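Local coordinates for Thiol:disulfide interchange protein DsbL (Escherichia coli, PDB 3C7M) that introduces disulfide bonds into other proteins by transferring its own, working with DsbI to form an essential disulfide in the periplasmic sulfotransferase AssT, at residues G4-L10 / G170-Y175; C29-Y35 / V163-V167. All coordinates share one frame. Residues are numbered along the deposited sequence.

Both contacts belong to the thioredoxin-fold part of DsbL, but they serve different places in it. Contact 2 is the redox centre, where the helix start carrying Cys29 and Cys32 meets the cis-proline loop at Val163-Pro164; the two cysteines are reduced here. Contact 1 lies at the sheet's edge, where the N-terminal strand 7-9 pairs with strand 172-174. Their centres are about 15 Å apart, yet the sheet joins them directly: strand 165-168, which leaves the cis-proline loop, is followed in sequence and in the sheet by strand 172-174, and Ile174 N lies 2.8 Å from Tyr166 O, a probable hydrogen bond. Along the chain, contact 2 is nested within the loop closed by contact 1.

Contact 1 of 2, residues G4-L10 / G170-Y175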
ATOM      1  N   GLY A   4      -0.781  10.397  20.896  1.00 18.66           N
ATOM      2  CA  GLY A   4      -0.422   9.335  21.836  1.00 17.90           C
ATOM      3  C   GLY A   4      -1.443   8.214  21.930  1.00 17.55           C
ATOM      4  O   GLY A   4      -1.132   7.119  22.410  1.00 18.10           O
ATOM      5  N   THR A   5      -2.661   8.495  21.471  0.80 17.47           N
ATOM      6  CA  THR A   5      -3.747   7.525  21.487  0.80 17.38           C
ATOM      7  C   THR A   5      -4.194   7.219  20.061  0.80 16.68           C
ATOM      8  O   THR A   5      -4.136   6.076  19.611  0.80 17.06           O
ATOM      9  CB  THR A   5      -4.951   8.046  22.302  0.80 17.74           C
ATOM     10  OG1 THR A   5      -4.526   8.357  23.635  0.80 18.65           O
ATOM     11  CG2 THR A   5      -6.070   7.004  22.351  0.80 18.10           C
ATOM     12  N   ASP A   6      -4.635   8.259  19.362  1.00 16.10           N
ATOM     13  CA  ASP A   6      -5.180   8.120  18.012  1.00 15.43           C
ATOM     14  C   ASP A   6      -4.102   8.177  16.938  1.00 14.92           C
ATOM     15  O   ASP A   6      -4.238   7.563  15.877  1.00 13.86           O
ATOM     16  CB  ASP A   6      -6.250   9.179  17.774  1.00 15.49           C
ATOM     17  CG  ASP A   6      -7.424   9.020  18.715  1.00 17.17           C
ATOM     18  OD1 ASP A   6      -8.150   8.015  18.582  1.00 17.83           O
ATOM     19  OD2 ASP A   6      -7.604   9.889  19.593  1.00 19.38           O
ATOM     20  N   TYR A   7      -3.033   8.914  17.225  1.00 14.40           N
ATOM     21  CA  TYR A   7      -1.948   9.097  16.279  1.00 14.33           C
ATOM     22  C   TYR A   7      -0.680   9.501  17.013  1.00 14.43           C
ATOM     23  O   TYR A   7      -0.709   9.833  18.201  1.00 14.05           O
ATOM     24  CB  TYR A   7      -2.313  10.169  15.241  1.00 14.36           C
ATOM     25  CG  TYR A   7      -2.390  11.574  15.804  1.00 14.97           C
ATOM     26  CD1 TYR A   7      -3.557  12.036  16.415  1.00 15.14           C
ATOM     27  CD2 TYR A   7      -1.296  12.434  15.738  1.00 14.81           C
ATOM     28  CE1 TYR A   7      -3.631  13.324  16.941  1.00 15.75           C
ATOM     29  CE2 TYR A   7      -1.359  13.723  16.260  1.00 15.94           C
ATOM     30  CZ  TYR A   7      -2.528  14.158  16.863  1.00 16.47           C
ATOM     31  OH  TYR A   7      -2.589  15.431  17.379  1.00 17.30           O
ATOM     32  N   MET A   8       0.430   9.469  16.288  1.00 13.94           N
ATOM     33  CA  MET A   8       1.703   9.998  16.775  1.00 13.76           C
ATOM     34  C   MET A   8       2.382  10.782  15.653  1.00 13.86           C
ATOM     35  O   MET A   8       1.988  10.685  14.481  1.00 13.15           O
ATOM     36  CB  MET A   8       2.596   8.883  17.335  1.00 14.06           C
ATOM     37  CG  MET A   8       2.953   7.761  16.360  1.00 14.48           C
ATOM     38  SD  MET A   8       4.333   8.130  15.254  1.00 15.87           S
ATOM     39  CE  MET A   8       5.721   8.204  16.392  1.00 15.86           C
ATOM     40  N   VAL A   9       3.382  11.576  16.015  1.00 13.68           N
ATOM     41  CA  VAL A   9       4.129  12.365  15.049  1.00 13.89           C
ATOM     42  C   VAL A   9       5.460  11.672  14.776  1.00 13.95           C
ATOM     43  O   VAL A   9       6.246  11.431  15.696  1.00 14.14           O
ATOM     44  CB  VAL A   9       4.383  13.813  15.544  1.00 14.11           C
ATOM     45  CG1 VAL A   9       5.106  14.623  14.479  1.00 15.09           C
ATOM     46  CG2 VAL A   9       3.063  14.492  15.923  1.00 14.25           C
ATOM     47  N   LEU A  10       5.696  11.345  13.506  1.00 13.62           N
ATOM     48  CA  LEU A  10       6.947  10.719  13.089  1.00 13.47           C
ATOM     49  C   LEU A  10       8.111  11.669  13.329  1.00 13.31           C
ATOM     50  O   LEU A  10       8.068  12.833  12.919  1.00 13.03           O
ATOM     51  CB  LEU A  10       6.905  10.340  11.603  1.00 13.37           C
ATOM     52  CG  LEU A  10       5.914   9.257  11.156  1.00 13.32           C
ATOM     53  CD1 LEU A  10       5.887   9.154   9.641  1.00 14.79           C
ATOM     54  CD2 LEU A  10       6.250   7.915  11.773  1.00 13.91           C
ATOM     55  N   GLY A 170       2.875  12.702   5.306  1.00 12.29           N
ATOM     56  CA  GLY A 170       4.210  12.217   5.650  1.00 12.68           C
ATOM     57  C   GLY A 170       4.610  12.364   7.107  1.00 13.21           C
ATOM     58  O   GLY A 170       5.703  11.967   7.479  1.00 13.39           O
ATOM     59  N   LYS A 171       3.715  12.885   7.950  1.00 13.18           N
ATOM     60  CA  LYS A 171       4.087  13.324   9.299  1.00 14.32           C
ATOM     61  C   LYS A 171       3.304  12.647  10.419  1.00 13.69           C
ATOM     62  O   LYS A 171       3.857  12.330  11.476  1.00 13.81           O
ATOM     63  CB  LYS A 171       3.948  14.850   9.400  1.00 14.33           C
ATOM     64  CG  LYS A 171       4.215  15.451  10.774  1.00 16.64           C
ATOM     65  CD  LYS A 171       4.283  16.967  10.698  1.00 16.30           C
ATOM     66  CE  LYS A 171       4.565  17.574  12.064  0.50 17.51           C
ATOM     67  NZ  LYS A 171       4.659  19.057  11.980  0.50 17.68           N
ATOM     68  N   TYR A 172       2.014  12.423  10.190  1.00 12.69           N
ATOM     69  CA  TYR A 172       1.130  11.962  11.257  1.00 12.28           C
ATOM     70  C   TYR A 172       0.729  10.520  11.036  1.00 11.74           C
ATOM     71  O   TYR A 172      -0.025  10.219  10.116  1.00 11.46           O
ATOM     72  CB  TYR A 172      -0.109  12.866  11.344  1.00 12.66           C
ATOM     73  CG  TYR A 172       0.247  14.324  11.542  1.00 13.77           C
ATOM     74  CD1 TYR A 172       0.658  14.793  12.792  1.00 15.61           C
ATOM     75  CD2 TYR A 172       0.190  15.227  10.482  1.00 13.70           C
ATOM     76  CE1 TYR A 172       1.003  16.133  12.982  1.00 15.83           C
ATOM     77  CE2 TYR A 172       0.537  16.574  10.663  1.00 15.73           C
ATOM     78  CZ  TYR A 172       0.940  17.011  11.919  1.00 16.02           C
ATOM     79  OH  TYR A 172       1.272  18.338  12.112  1.00 17.20           O
ATOM     80  N   LEU A 173       1.254   9.636  11.881  1.00 10.69           N
ATOM     81  CA  LEU A 173       0.978   8.213  11.794  1.00 10.86           C
ATOM     82  C   LEU A 173      -0.207   7.838  12.681  1.00 11.22           C
ATOM     83  O   LEU A 173      -0.162   7.973  13.911  1.00 11.26           O
ATOM     84  CB  LEU A 173       2.223   7.402  12.183  1.00 10.65           C
ATOM     85  CG  LEU A 173       2.099   5.879  12.339  1.00 10.76           C
ATOM     86  CD1 LEU A 173       1.485   5.215  11.123  1.00 12.42           C
ATOM     87  CD2 LEU A 173       3.462   5.260  12.609  1.00 11.90           C
ATOM     88  N   ILE A 174      -1.272   7.354  12.056  1.00 11.04           N
ATOM     89  CA  ILE A 174      -2.419   6.887  12.823  1.00 11.38           C
ATOM     90  C   ILE A 174      -2.079   5.587  13.556  1.00 11.77           C
ATOM     91  O   ILE A 174      -1.358   4.745  13.024  1.00 12.04           O
ATOM     92  CB  ILE A 174      -3.649   6.709  11.910  1.00 11.22           C
ATOM     93  CG1 ILE A 174      -4.033   8.074  11.317  1.00 10.86           C
ATOM     94  CG2 ILE A 174      -4.820   6.048  12.667  1.00 11.95           C
ATOM     95  CD1 ILE A 174      -5.062   8.021  10.197  1.00 12.22           C
ATOM     96  N   TYR A 175      -2.559   5.436  14.790  1.00 12.13           N
ATOM     97  CA  TYR A 175      -2.449   4.150  15.464  1.00 12.88           C
ATOM     98  C   TYR A 175      -3.575   3.241  14.981  1.00 13.14           C
ATOM     99  O   TYR A 175      -4.754   3.475  15.279  1.00 13.10           O
ATOM    100  CB  TYR A 175      -2.490   4.299  16.997  1.00 13.43           C
ATOM    101  CG  TYR A 175      -1.172   4.748  17.598  1.00 14.06           C
ATOM    102  CD1 TYR A 175      -0.057   3.908  17.580  1.00 14.99           C
ATOM    103  CD2 TYR A 175      -1.036   6.008  18.177  1.00 15.51           C
ATOM    104  CE1 TYR A 175       1.158   4.312  18.121  1.00 14.84           C
ATOM    105  CE2 TYR A 175       0.176   6.422  18.727  1.00 15.22           C
ATOM    106  CZ  TYR A 175       1.267   5.571  18.687  1.00 15.23           C
ATOM    107  OH  TYR A 175       2.467   5.987  19.229  1.00 16.02           O
TER
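An edge strand is added here to the thioredoxin-fold sheet by antiparallel pairing. Gly4, whose positive phi (98°) suits glycine, donates from its N to Tyr7 O (2.8 Å), folding residues 4-7 into a tight loop before the strand. Thr5 O lies 3.4 Å from Tyr175 CD2. Asp6 O accepts from Tyr175 N (2.9 Å), while its carboxylate turns back to Thr2 N. Tyr7 sits opposite Ile174 in a non-hydrogen-bonded pair, its ring touching Tyr172 (CE2 to CD1, 4.2 Å). Met8 and Leu173 form the hydrogen-bonded pair, each N to the other's O at 2.9 Å; the unbranched Met8 side chain lays SD 3.8 Å from Leu173 CB, and its CG 3.6 Å from Tyr175 CZ. Val9, beta-branched as suits a strand, sets CG2 3.9 Å from Tyr172 CE1. Leu10 N ends the ladder on Lys171 O (2.9 Å), beside the classic beta bulge that Lys171 and Tyr172 form against strand 165-168. Tyr7, Tyr172 and Ile174 pack against helix 182-193; Met8, Leu10 and Leu173 meet Ile160 of helix 154-161, and strand 165-168 flanks strand 172-174.

Contact 2 of 2, residues C29-Y35 / V163-V167; sequences CPFCYKY and VPAYV
This is the thioredoxin active-site motif: a CxxC at a helix start facing a cis-proline loop. Residues 30-35 are helical, with Cys29 as N-cap, extended (phi/psi -99°/120°) and chi1 t, so that its SG accepts a capping bond from Cys32 N (3.4 Å). Cys32, chi1 m, leaves its SG 3.6 Å from Cys29 SG, too far for a disulfide, as expected of the reduced protein. Opposite, Val163 and Pro164 are extended and joined by a cis peptide; the compact proline ring nestles against the helix, with Cys32 and Pro164 CA atoms 5.2 Å apart. Cys29 SG lies 3.4 Å from Val163 O and 3.7 Å from Val163 CG2; Cys32 SG is 3.5 Å from Pro164 N. Phe31 (m) offers CB to Pro164 CD at 3.9 Å while its ring leads away, and Tyr35 (m) puts CD1 4.2 Å from Pro164 CG. Tyr166 (m) reaches from strand 165-168 to Thr40 OG1; its OH also shares a water, 3.0 Å away, that donates to Cys32 O at 3.1 Å.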
ATOM      1  N   CYS A  29       0.722  -9.423   5.376  1.00 14.16           N
ATOM      2  CA  CYS A  29       0.212  -8.991   6.672  1.00 14.85           C
ATOM      3  C   CYS A  29      -1.296  -9.200   6.760  1.00 14.80           C
ATOM      4  O   CYS A  29      -2.050  -8.631   5.968  1.00 14.43           O
ATOM      5  CB  CYS A  29       0.559  -7.529   6.928  1.00 14.87           C
ATOM      6  SG  CYS A  29      -0.267  -6.889   8.406  1.00 17.78           S
ATOM      7  N   PRO A  30      -1.747 -10.020   7.731  1.00 14.95           N
ATOM      8  CA  PRO A  30      -3.181 -10.316   7.811  1.00 15.15           C
ATOM      9  C   PRO A  30      -4.064  -9.095   8.118  1.00 15.02           C
ATOM     10  O   PRO A  30      -5.177  -8.996   7.588  1.00 15.04           O
ATOM     11  CB  PRO A  30      -3.269 -11.354   8.931  1.00 15.39           C
ATOM     12  CG  PRO A  30      -2.059 -11.128   9.755  1.00 15.43           C
ATOM     13  CD  PRO A  30      -0.982 -10.708   8.788  1.00 15.42           C
ATOM     14  N   PHE A  31      -3.574  -8.187   8.963  0.50 15.26           N
ATOM     15  CA  PHE A  31      -4.313  -6.967   9.279  0.50 15.25           C
ATOM     16  C   PHE A  31      -4.402  -6.009   8.085  0.50 14.95           C
ATOM     17  O   PHE A  31      -5.421  -5.344   7.901  0.50 14.95           O
ATOM     18  CB  PHE A  31      -3.743  -6.276  10.522  0.50 15.78           C
ATOM     19  CG  PHE A  31      -4.302  -6.807  11.821  0.50 16.88           C
ATOM     20  CD1 PHE A  31      -5.472  -6.275  12.356  0.50 17.64           C
ATOM     21  CD2 PHE A  31      -3.660  -7.835  12.506  0.50 17.84           C
ATOM     22  CE1 PHE A  31      -5.996  -6.759  13.556  0.50 18.18           C
ATOM     23  CE2 PHE A  31      -4.174  -8.327  13.704  0.50 18.07           C
ATOM     24  CZ  PHE A  31      -5.345  -7.787  14.229  0.50 18.35           C
ATOM     25  N   CYS A  32      -3.357  -5.962   7.258  1.00 14.53           N
ATOM     26  CA  CYS A  32      -3.420  -5.188   6.016  1.00 13.94           C
ATOM     27  C   CYS A  32      -4.577  -5.664   5.142  1.00 13.49           C
ATOM     28  O   CYS A  32      -5.321  -4.858   4.601  1.00 13.55           O
ATOM     29  CB  CYS A  32      -2.108  -5.259   5.237  1.00 13.55           C
ATOM     30  SG  CYS A  32      -0.770  -4.328   6.001  1.00 14.26           S
ATOM     31  N   TYR A  33      -4.736  -6.983   5.033  1.00 13.37           N
ATOM     32  CA  TYR A  33      -5.834  -7.573   4.272  1.00 13.28           C
ATOM     33  C   TYR A  33      -7.177  -7.183   4.898  1.00 13.69           C
ATOM     34  O   TYR A  33      -8.085  -6.733   4.198  1.00 13.39           O
ATOM     35  CB  TYR A  33      -5.658  -9.096   4.237  1.00 12.96           C
ATOM     36  CG  TYR A  33      -6.581  -9.876   3.320  1.00 11.87           C
ATOM     37  CD1 TYR A  33      -7.340  -9.251   2.318  1.00 11.84           C
ATOM     38  CD2 TYR A  33      -6.655 -11.264   3.428  1.00 11.19           C
ATOM     39  CE1 TYR A  33      -8.165 -10.002   1.462  1.00 11.78           C
ATOM     40  CE2 TYR A  33      -7.468 -12.018   2.580  1.00 11.44           C
ATOM     41  CZ  TYR A  33      -8.218 -11.389   1.605  1.00 11.58           C
ATOM     42  OH  TYR A  33      -9.015 -12.144   0.770  1.00 12.82           O
ATOM     43  N   LYS A  34      -7.275  -7.338   6.218  1.00 14.89           N
ATOM     44  CA  LYS A  34      -8.500  -7.023   6.962  1.00 16.06           C
ATOM     45  C   LYS A  34      -8.932  -5.570   6.790  1.00 16.74           C
ATOM     46  O   LYS A  34     -10.086  -5.294   6.444  1.00 16.72           O
ATOM     47  CB  LYS A  34      -8.318  -7.356   8.441  1.00 16.23           C
ATOM     48  CG  LYS A  34      -8.340  -8.847   8.737  1.00 17.97           C
ATOM     49  N   TYR A  35      -7.999  -4.644   7.001  1.00 17.45           N
ATOM     50  CA  TYR A  35      -8.306  -3.216   6.838  1.00 18.51           C
ATOM     51  C   TYR A  35      -8.567  -2.816   5.377  1.00 18.74           C
ATOM     52  O   TYR A  35      -9.367  -1.914   5.113  1.00 19.29           O
ATOM     53  CB  TYR A  35      -7.252  -2.328   7.524  1.00 19.32           C
ATOM     54  CG  TYR A  35      -7.346  -2.328   9.052  1.00 20.09           C
ATOM     55  CD1 TYR A  35      -6.758  -3.341   9.807  1.00 21.51           C
ATOM     56  CD2 TYR A  35      -8.029  -1.317   9.741  1.00 21.89           C
ATOM     57  CE1 TYR A  35      -6.840  -3.354  11.204  1.00 21.97           C
ATOM     58  CE2 TYR A  35      -8.118  -1.321  11.142  1.00 22.06           C
ATOM     59  CZ  TYR A  35      -7.520  -2.347  11.866  1.00 21.90           C
ATOM     60  OH  TYR A  35      -7.589  -2.384  13.251  1.00 22.83           O
ATOM     61  N   VAL A 163       2.434  -2.834  10.518  1.00 12.81           N
ATOM     62  CA  VAL A 163       1.606  -2.516   9.361  1.00 12.54           C
ATOM     63  C   VAL A 163       0.194  -3.069   9.583  1.00 12.02           C
ATOM     64  O   VAL A 163       0.024  -4.063  10.294  1.00 12.38           O
ATOM     65  CB  VAL A 163       2.223  -3.031   8.027  1.00 12.20           C
ATOM     66  CG1 VAL A 163       3.437  -2.196   7.640  1.00 12.84           C
ATOM     67  CG2 VAL A 163       2.586  -4.514   8.115  1.00 13.29           C
ATOM     68  N   PRO A 164      -0.828  -2.430   8.990  1.00 11.50           N
ATOM     69  CA  PRO A 164      -0.755  -1.246   8.140  1.00 10.97           C
ATOM     70  C   PRO A 164      -0.374   0.008   8.913  1.00 10.60           C
ATOM     71  O   PRO A 164      -0.632   0.104  10.121  1.00 11.18           O
ATOM     72  CB  PRO A 164      -2.180  -1.108   7.603  1.00 10.70           C
ATOM     73  CG  PRO A 164      -3.034  -1.777   8.632  1.00 12.01           C
ATOM     74  CD  PRO A 164      -2.213  -2.907   9.154  1.00 11.97           C
ATOM     75  N   ALA A 165       0.235   0.953   8.206  1.00  9.78           N
ATOM     76  CA  ALA A 165       0.599   2.237   8.790  1.00  9.68           C
ATOM     77  C   ALA A 165       0.039   3.338   7.887  1.00  9.53           C
ATOM     78  O   ALA A 165       0.551   3.590   6.785  1.00  9.56           O
ATOM     79  CB  ALA A 165       2.112   2.340   8.941  1.00 10.13           C
ATOM     80  N   TYR A 166      -1.036   3.973   8.354  1.00  9.15           N
ATOM     81  CA  TYR A 166      -1.648   5.084   7.628  1.00  9.33           C
ATOM     82  C   TYR A 166      -1.042   6.391   8.101  1.00  9.51           C
ATOM     83  O   TYR A 166      -1.113   6.720   9.290  1.00  9.83           O
ATOM     84  CB  TYR A 166      -3.157   5.115   7.839  1.00  9.93           C
ATOM     85  CG  TYR A 166      -3.895   3.902   7.325  1.00  9.89           C
ATOM     86  CD1 TYR A 166      -4.101   2.795   8.146  1.00 10.45           C
ATOM     87  CD2 TYR A 166      -4.429   3.876   6.031  1.00 10.41           C
ATOM     88  CE1 TYR A 166      -4.810   1.678   7.692  1.00 11.17           C
ATOM     89  CE2 TYR A 166      -5.146   2.761   5.573  1.00 10.91           C
ATOM     90  CZ  TYR A 166      -5.330   1.671   6.412  1.00 10.98           C
ATOM     91  OH  TYR A 166      -6.018   0.549   5.989  1.00 12.77           O
ATOM     92  N   VAL A 167      -0.446   7.114   7.161  1.00  8.81           N
ATOM     93  CA  VAL A 167       0.294   8.340   7.445  1.00  9.25           C
ATOM     94  C   VAL A 167      -0.305   9.517   6.673  1.00  9.56           C
ATOM     95  O   VAL A 167      -0.523   9.435   5.464  1.00  9.30           O
ATOM     96  CB  VAL A 167       1.791   8.179   7.072  1.00  9.07           C
ATOM     97  CG1 VAL A 167       2.560   9.470   7.358  1.00 10.12           C
ATOM     98  CG2 VAL A 167       2.424   7.005   7.836  1.00  9.69           C
TER
HETATM   99  O   HOH W   1      -4.484  -2.007   5.353  1.00 24.03           O